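Side-chain contacts in protein induced by osmotic stress (Scheffersomyces stipitis, PDB 5YWN), which reduces haloketones asymmetrically, probably with NADPH as hydride donor, and binds NADP+ as a member of the dihydroflavonol-4-reductase subfamily: residues K255-L260 with K308-F313; V106-K111 with W175-Q180; K25-V30 with A248-E253. The protein carries 1 engineered substitution. All coordinates share one frame; numbering follows the deposited sequence.

Interaction 1. Residues K255-L260 with K308-F313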
# COMPACT_ATOMS: atom_id res chain seq x y z
N LYS A 255 -15.64 10.59 -0.58
CA LYS A 255 -15.40 11.31 -1.78
C LYS A 255 -14.59 12.57 -1.51
O LYS A 255 -14.91 13.34 -0.69
CB LYS A 255 -16.70 11.67 -2.45
CG LYS A 255 -17.48 10.53 -3.08
CD LYS A 255 -18.96 10.75 -2.95
CE LYS A 255 -19.58 11.31 -4.18
NZ LYS A 255 -20.96 11.83 -4.02
N GLY A 256 -13.52 12.71 -2.24
CA GLY A 256 -12.65 13.85 -2.12
C GLY A 256 -11.80 13.89 -0.87
O GLY A 256 -11.30 14.89 -0.55
N GLU A 257 -11.67 12.77 -0.21
CA GLU A 257 -10.87 12.63 0.98
C GLU A 257 -9.53 11.93 0.79
O GLU A 257 -9.39 11.09 -0.01
CB GLU A 257 -11.65 11.94 2.11
CG GLU A 257 -13.08 12.37 2.33
CD GLU A 257 -13.23 13.49 3.31
OE1 GLU A 257 -12.24 14.02 3.74
OE2 GLU A 257 -14.35 13.86 3.63
N ARG A 258 -8.57 12.32 1.63
CA ARG A 258 -7.37 11.61 1.90
C ARG A 258 -7.50 10.87 3.23
O ARG A 258 -7.93 11.41 4.22
CB ARG A 258 -6.16 12.49 1.96
CG ARG A 258 -5.89 13.41 0.83
CD ARG A 258 -4.82 14.37 1.22
NE ARG A 258 -3.49 13.94 0.95
CZ ARG A 258 -2.43 14.40 1.58
NH1 ARG A 258 -2.56 15.25 2.54
NH2 ARG A 258 -1.26 14.00 1.25
N LEU A 259 -7.13 9.61 3.20
CA LEU A 259 -7.23 8.79 4.36
C LEU A 259 -5.87 8.36 4.89
O LEU A 259 -5.15 7.70 4.24
CB LEU A 259 -8.05 7.58 4.03
CG LEU A 259 -9.42 7.84 3.52
CD1 LEU A 259 -10.10 6.56 3.13
CD2 LEU A 259 -10.15 8.62 4.55
N LEU A 260 -5.57 8.80 6.08
CA LEU A 260 -4.31 8.48 6.72
C LEU A 260 -4.47 7.17 7.47
O LEU A 260 -5.21 7.11 8.39
CB LEU A 260 -3.93 9.58 7.68
CG LEU A 260 -2.76 9.51 8.65
CD1 LEU A 260 -1.44 9.28 7.96
CD2 LEU A 260 -2.67 10.72 9.56
N LYS A 308 -10.62 7.74 10.79
CA LYS A 308 -11.24 6.73 11.64
C LYS A 308 -12.75 6.82 11.67
O LYS A 308 -13.41 5.83 11.59
CB LYS A 308 -10.69 6.78 13.06
CG LYS A 308 -9.28 6.34 13.25
CD LYS A 308 -9.04 5.00 12.64
CE LYS A 308 -9.46 3.88 13.57
NZ LYS A 308 -8.69 3.99 14.82
N LYS A 309 -13.27 8.03 11.74
CA LYS A 309 -14.70 8.28 11.64
C LYS A 309 -15.28 7.84 10.30
O LYS A 309 -16.28 7.26 10.28
CB LYS A 309 -14.99 9.74 11.86
CG LYS A 309 -16.44 10.15 11.77
CD LYS A 309 -17.22 9.68 12.95
CE LYS A 309 -18.39 10.58 13.28
NZ LYS A 309 -19.08 10.06 14.45
N ILE A 310 -14.62 8.15 9.22
CA ILE A 310 -15.06 7.71 7.95
C ILE A 310 -15.01 6.18 7.80
O ILE A 310 -15.93 5.60 7.36
CB ILE A 310 -14.27 8.39 6.82
CG1 ILE A 310 -14.62 9.86 6.73
CG2 ILE A 310 -14.56 7.77 5.47
CD1 ILE A 310 -13.69 10.61 5.90
N LEU A 311 -13.90 5.58 8.17
CA LEU A 311 -13.76 4.15 8.09
C LEU A 311 -14.71 3.36 8.98
O LEU A 311 -15.28 2.43 8.55
CB LEU A 311 -12.33 3.70 8.32
CG LEU A 311 -11.23 4.10 7.35
CD1 LEU A 311 -9.94 3.57 7.87
CD2 LEU A 311 -11.54 3.62 5.96
N GLY A 312 -14.84 3.76 10.22
CA GLY A 312 -15.76 3.15 11.14
C GLY A 312 -15.48 1.71 11.56
O GLY A 312 -16.36 1.03 11.94
N PHE A 313 -14.24 1.28 11.49
CA PHE A 313 -13.83 0.02 12.04
C PHE A 313 -12.56 0.13 12.86
O PHE A 313 -11.85 1.05 12.73
CB PHE A 313 -13.72 -1.08 10.99
CG PHE A 313 -12.74 -0.79 9.91
CD1 PHE A 313 -11.43 -1.09 10.08
CD2 PHE A 313 -13.15 -0.24 8.74
CE1 PHE A 313 -10.52 -0.82 9.10
CE2 PHE A 313 -12.26 0.03 7.75
CZ PHE A 313 -10.94 -0.26 7.92
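Ile310 lays its CD1 methyl against the outer part of Glu257, 3.9 Å from Glu257 CD and nearly as close to CG and OE2. Glu257 is bent at its second torsion (chi2 -91°), which turns the flat side of the carboxyl group to the methyl, while Ile310 CD1 reaches outward because it stands anti to CA (chi2 167°). For its charge, the carboxylate has a long, weak ion pair with Lys306. Deeper in the contact, Leu259 divides its branches between two helix residues. Its CD2 lies 4.3 Å from Ile310 CD1, and its CD1 lies 4.3 Å from Leu311 CD2. No hydrogen bond joins the two segments; the Leu259 contacts are apolar, and the methyl meets the carboxyl group by van der Waals contact alone. Leu311 also rests on Ala244 and Ala247 of helix 238-250. The helix closes with Gly312 N bonded to Lys308 O at 2.9 Å, and Gly312 has positive phi. A polar tie lies just beside, where Leu260 N bonds to Thr307 OG1. Backbone bonds of Gly256, Glu257 and Leu259 join 255-260 to strand 186-192. Helix 305-311 packs on strand 258-261, an outermost strand of the parallel Rossmann sheet of this extended short-chain dehydrogenase/reductase.

Interaction 2. Residues V106-K111 with W175-Q180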
# COMPACT_ATOMS: atom_id res chain seq x y z
N VAL A 106 -3.25 7.23 -16.31
CA VAL A 106 -4.36 6.39 -15.93
C VAL A 106 -5.63 7.24 -15.86
O VAL A 106 -6.61 6.89 -16.39
CB VAL A 106 -4.12 5.74 -14.55
CG1 VAL A 106 -5.37 5.21 -13.90
CG2 VAL A 106 -3.16 4.61 -14.67
N LEU A 107 -5.54 8.36 -15.17
CA LEU A 107 -6.67 9.19 -15.00
C LEU A 107 -7.19 9.71 -16.34
O LEU A 107 -8.34 9.74 -16.54
CB LEU A 107 -6.37 10.31 -14.03
CG LEU A 107 -6.02 9.91 -12.61
CD1 LEU A 107 -5.50 11.09 -11.83
CD2 LEU A 107 -7.17 9.26 -11.92
N GLN A 108 -6.30 10.10 -17.21
CA GLN A 108 -6.68 10.55 -18.49
C GLN A 108 -7.36 9.43 -19.30
O GLN A 108 -8.29 9.66 -19.96
CB GLN A 108 -5.50 11.13 -19.23
CG GLN A 108 -5.87 11.68 -20.58
CD GLN A 108 -6.67 12.94 -20.50
OE1 GLN A 108 -6.26 13.89 -19.92
NE2 GLN A 108 -7.81 12.93 -21.10
N SER A 109 -6.84 8.23 -19.19
CA SER A 109 -7.42 7.07 -19.88
C SER A 109 -8.84 6.82 -19.39
O SER A 109 -9.68 6.61 -20.17
CB SER A 109 -6.58 5.82 -19.69
OG SER A 109 -5.42 5.82 -20.43
N ILE A 110 -9.07 6.92 -18.10
CA ILE A 110 -10.38 6.71 -17.53
C ILE A 110 -11.36 7.74 -18.08
O ILE A 110 -12.40 7.40 -18.51
CB ILE A 110 -10.35 6.74 -15.99
CG1 ILE A 110 -9.65 5.52 -15.44
CG2 ILE A 110 -11.73 6.84 -15.40
CD1 ILE A 110 -9.26 5.58 -14.00
N LYS A 111 -10.96 8.99 -18.11
CA LYS A 111 -11.79 10.01 -18.67
C LYS A 111 -12.04 9.82 -20.16
O LYS A 111 -13.10 10.04 -20.60
CB LYS A 111 -11.25 11.39 -18.38
CG LYS A 111 -12.09 12.50 -18.94
CD LYS A 111 -11.52 13.84 -18.65
CE LYS A 111 -12.48 14.91 -19.09
NZ LYS A 111 -11.75 16.08 -19.54
N TRP A 175 -5.05 14.94 -7.61
CA TRP A 175 -5.90 16.01 -7.16
C TRP A 175 -6.01 17.13 -8.19
O TRP A 175 -7.06 17.64 -8.43
CB TRP A 175 -5.52 16.52 -5.79
CG TRP A 175 -5.72 15.50 -4.69
CD1 TRP A 175 -4.77 14.97 -3.92
CD2 TRP A 175 -6.93 14.89 -4.29
NE1 TRP A 175 -5.29 14.09 -3.06
CE2 TRP A 175 -6.62 14.00 -3.26
CE3 TRP A 175 -8.24 15.00 -4.71
CZ2 TRP A 175 -7.56 13.25 -2.63
CZ3 TRP A 175 -9.18 14.24 -4.09
CH2 TRP A 175 -8.84 13.38 -3.05
N GLU A 176 -4.90 17.44 -8.83
CA GLU A 176 -4.88 18.43 -9.87
C GLU A 176 -5.75 18.04 -11.07
O GLU A 176 -6.44 18.83 -11.58
CB GLU A 176 -3.48 18.75 -10.33
CG GLU A 176 -3.42 19.95 -11.21
CD GLU A 176 -2.37 19.84 -12.29
OE1 GLU A 176 -1.29 19.26 -12.05
OE2 GLU A 176 -2.62 20.36 -13.39
N PHE A 177 -5.71 16.79 -11.45
CA PHE A 177 -6.49 16.31 -12.55
C PHE A 177 -7.96 16.49 -12.27
O PHE A 177 -8.66 16.93 -13.10
CB PHE A 177 -6.20 14.83 -12.78
CG PHE A 177 -6.97 14.21 -13.91
CD1 PHE A 177 -8.22 13.69 -13.70
CD2 PHE A 177 -6.42 14.14 -15.14
CE1 PHE A 177 -8.90 13.11 -14.71
CE2 PHE A 177 -7.10 13.55 -16.16
CZ PHE A 177 -8.35 13.05 -15.95
N VAL A 178 -8.38 16.16 -11.09
CA VAL A 178 -9.75 16.26 -10.75
C VAL A 178 -10.18 17.71 -10.84
O VAL A 178 -11.21 17.97 -11.35
CB VAL A 178 -10.05 15.68 -9.35
CG1 VAL A 178 -11.41 16.05 -8.87
CG2 VAL A 178 -9.91 14.18 -9.33
N GLU A 179 -9.39 18.62 -10.35
CA GLU A 179 -9.71 20.01 -10.44
C GLU A 179 -9.78 20.54 -11.87
O GLU A 179 -10.64 21.25 -12.20
CB GLU A 179 -8.66 20.82 -9.66
CG GLU A 179 -8.67 20.64 -8.16
CD GLU A 179 -7.41 21.17 -7.45
OE1 GLU A 179 -6.71 21.99 -8.00
OE2 GLU A 179 -7.17 20.77 -6.32
N GLN A 180 -8.74 20.27 -12.63
CA GLN A 180 -8.60 20.71 -13.98
C GLN A 180 -9.48 20.08 -15.04
O GLN A 180 -9.89 20.75 -15.94
CB GLN A 180 -7.14 20.71 -14.40
CG GLN A 180 -6.27 21.71 -13.68
CD GLN A 180 -6.62 23.16 -13.97
OE1 GLN A 180 -7.02 23.51 -15.07
NE2 GLN A 180 -6.47 24.01 -12.96
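The ring of Phe177 turns one face to Leu107, in a contact between two helices that flank the same Rossmann sheet. Helices 91-113 and 159-181 each form the helical part of a beta-alpha-beta crossover, leading into strands 119-123 and 186-192. Their local axes approach to 10.9 Å and cross at -33°, a separation that a large side chain spans. Phe177 does so with CG anti to its own backbone N (chi1 180°), which sends the ring across to the other helix. Leu107 CB sits 3.7 Å from the ring centroid and only 3° off the normal, a nearly ideal CH-pi placement. The two side chains run antiparallel, and Leu107 CD1 comes back to 3.9 Å from Phe177 CB. Gln108 crosses the aromatic side chain at about a right angle, its OE1 3.9 Å from Phe177 CE2, while its NE2 bonds to Asp112 OD1. Lys111 approaches differently, at the ring edge, with CB 4.1 Å from Phe177 CZ. Below, toward the sheet, Phe185 touches Leu107, Ile110 and Phe177, and Leu107 rests on Val120. The ring also meets backbone: Leu107 O, which accepts the helical bond from Lys111 N at 3.1 Å, lies 3.4 Å from Phe177 CZ.

Interaction 3. Residues K25-V30 with A248-E253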
# COMPACT_ATOMS: atom_id res chain seq x y z
N LYS A 25 -16.65 -9.75 -1.13
CA LYS A 25 -17.86 -8.98 -1.06
C LYS A 25 -18.77 -9.09 -2.31
O LYS A 25 -19.77 -8.46 -2.41
CB LYS A 25 -17.55 -7.54 -0.72
CG LYS A 25 -16.82 -7.34 0.58
CD LYS A 25 -17.73 -7.31 1.77
CE LYS A 25 -16.96 -7.38 3.06
NZ LYS A 25 -17.81 -7.52 4.26
N GLY A 26 -18.39 -9.92 -3.25
CA GLY A 26 -19.15 -10.12 -4.44
C GLY A 26 -18.88 -9.31 -5.69
O GLY A 26 -19.51 -9.52 -6.68
N TYR A 27 -17.92 -8.43 -5.65
CA TYR A 27 -17.45 -7.76 -6.84
C TYR A 27 -16.68 -8.70 -7.73
O TYR A 27 -16.13 -9.64 -7.31
CB TYR A 27 -16.54 -6.60 -6.45
CG TYR A 27 -17.22 -5.54 -5.67
CD1 TYR A 27 -17.88 -4.53 -6.29
CD2 TYR A 27 -17.18 -5.54 -4.33
CE1 TYR A 27 -18.53 -3.56 -5.59
CE2 TYR A 27 -17.82 -4.58 -3.63
CZ TYR A 27 -18.49 -3.59 -4.27
OH TYR A 27 -19.10 -2.65 -3.59
N LYS A 28 -16.68 -8.41 -8.99
CA LYS A 28 -15.72 -8.92 -9.89
C LYS A 28 -14.49 -8.01 -9.93
O LYS A 28 -14.57 -6.88 -9.61
CB LYS A 28 -16.31 -9.11 -11.26
CG LYS A 28 -17.05 -10.40 -11.44
CD LYS A 28 -17.61 -10.43 -12.82
CE LYS A 28 -18.27 -11.73 -13.19
NZ LYS A 28 -19.73 -11.63 -13.16
N VAL A 29 -13.39 -8.55 -10.37
CA VAL A 29 -12.16 -7.85 -10.45
C VAL A 29 -11.48 -7.97 -11.80
O VAL A 29 -11.46 -8.98 -12.37
CB VAL A 29 -11.19 -8.29 -9.31
CG1 VAL A 29 -9.79 -7.80 -9.52
CG2 VAL A 29 -11.71 -7.87 -7.97
N VAL A 30 -10.89 -6.90 -12.24
CA VAL A 30 -9.98 -6.92 -13.34
C VAL A 30 -8.67 -6.32 -12.92
O VAL A 30 -8.62 -5.21 -12.53
CB VAL A 30 -10.57 -6.11 -14.51
CG1 VAL A 30 -9.70 -6.17 -15.74
CG2 VAL A 30 -11.99 -6.48 -14.80
N ALA A 248 -13.10 3.51 0.75
CA ALA A 248 -12.72 4.63 -0.05
C ALA A 248 -13.58 4.80 -1.29
O ALA A 248 -13.71 5.87 -1.75
CB ALA A 248 -11.26 4.60 -0.43
N PHE A 249 -14.04 3.69 -1.84
CA PHE A 249 -14.99 3.73 -2.92
C PHE A 249 -16.47 3.50 -2.62
O PHE A 249 -17.29 3.90 -3.37
CB PHE A 249 -14.51 2.94 -4.12
CG PHE A 249 -14.68 1.44 -4.05
CD1 PHE A 249 -15.85 0.84 -4.41
CD2 PHE A 249 -13.64 0.64 -3.72
CE1 PHE A 249 -15.97 -0.52 -4.37
CE2 PHE A 249 -13.75 -0.72 -3.72
CZ PHE A 249 -14.91 -1.30 -4.04
N GLU A 250 -16.77 2.75 -1.57
CA GLU A 250 -18.12 2.49 -1.11
C GLU A 250 -18.85 3.62 -0.43
O GLU A 250 -19.98 3.76 -0.63
CB GLU A 250 -18.19 1.22 -0.28
CG GLU A 250 -17.95 -0.07 -1.02
CD GLU A 250 -18.30 -1.33 -0.23
OE1 GLU A 250 -18.60 -2.31 -0.84
OE2 GLU A 250 -18.26 -1.35 0.96
N LYS A 251 -18.17 4.37 0.41
CA LYS A 251 -18.79 5.39 1.24
C LYS A 251 -18.87 6.78 0.60
O LYS A 251 -17.92 7.27 0.10
CB LYS A 251 -18.08 5.52 2.59
CG LYS A 251 -17.99 4.26 3.39
CD LYS A 251 -17.30 4.49 4.70
CE LYS A 251 -17.26 3.27 5.58
NZ LYS A 251 -18.55 2.83 6.11
N ASP A 252 -20.01 7.40 0.72
CA ASP A 252 -20.23 8.72 0.20
C ASP A 252 -19.29 9.72 0.88
O ASP A 252 -18.81 10.59 0.26
CB ASP A 252 -21.67 9.16 0.38
CG ASP A 252 -22.61 8.67 -0.71
OD1 ASP A 252 -22.21 8.13 -1.74
OD2 ASP A 252 -23.80 8.83 -0.48
N GLU A 253 -19.03 9.52 2.15
CA GLU A 253 -18.21 10.36 3.00
C GLU A 253 -16.75 10.43 2.53
O GLU A 253 -16.08 11.32 2.84
CB GLU A 253 -18.21 9.84 4.41
CG GLU A 253 -19.49 9.87 5.17
CD GLU A 253 -20.40 8.65 4.99
OE1 GLU A 253 -20.20 7.80 4.17
OE2 GLU A 253 -21.40 8.57 5.69
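Tyr27 meets two successive residues of helix 238-250 in two different ways. The packed part is a T-shaped pair with the buried Phe249, which points an edge at one face of the tyrosine. The evidence is a centroid separation of 5.6 Å with planes at 77°, and Phe249 CE1 lies 4.0 Å from Tyr27 CZ. Phe249 CG sits between its backbone N and carbonyl carbon (chi1 80°), a crowded position that turns the ring toward the tyrosine and the sheet. There Phe249 packs on Val5, Ile76 and Leu78, and Tyr27 shares Val5 and adds Val22. On the solvent side stands the exposed Glu250, joined through a single hydrogen bond, its chain extended beyond CG to the hydroxyl. Tyr27 OH donates to Glu250 OE1 at 2.8 Å, meeting the anti lone pair, the one facing away from the other oxygen. The carboxylate oxygen lies at the edge of the tyrosine ring and in its plane, although the carboxylate itself is turned 50° from that ring. A phenylalanine here would lack the hydroxyl and would probably leave Glu250 OE1 without this donor, its solvent-side carboxylate free to swing. Gly26 ends helix 13-24 in a Schellman motif just before Tyr27. The tyrosine thus sits at the helix-to-strand turn of the first beta-alpha-beta unit of the Rossmann fold, the unit whose Thr11, Tyr13 and Leu14 bind NADP+.

All three interactions belong to one Rossmann sheet and its helices, but are coupled unequally. Interactions 1 and 3 have centres 14 Å apart and touch: Ile310 CD1 lies 3.9 Å from Glu253 O, and Leu259 CD1 lies 4.2 Å from Ala248 CB, where helix 238-250 leads to strand 258-261. Interactions 1 and 2 have centres 21 Å apart, yet Trp175 CH2 lies 3.7 Å from Gly256 C. Interactions 2 and 3 do not touch (nearest atoms about 9 Å apart). Leu259 of interaction 1 and Leu107 of interaction 2 keep their side chains about 12 Å and 14 Å from bound NADP; in interaction 3 the Phe249 side chain is about 10 Å from that of NADP-binding Thr80.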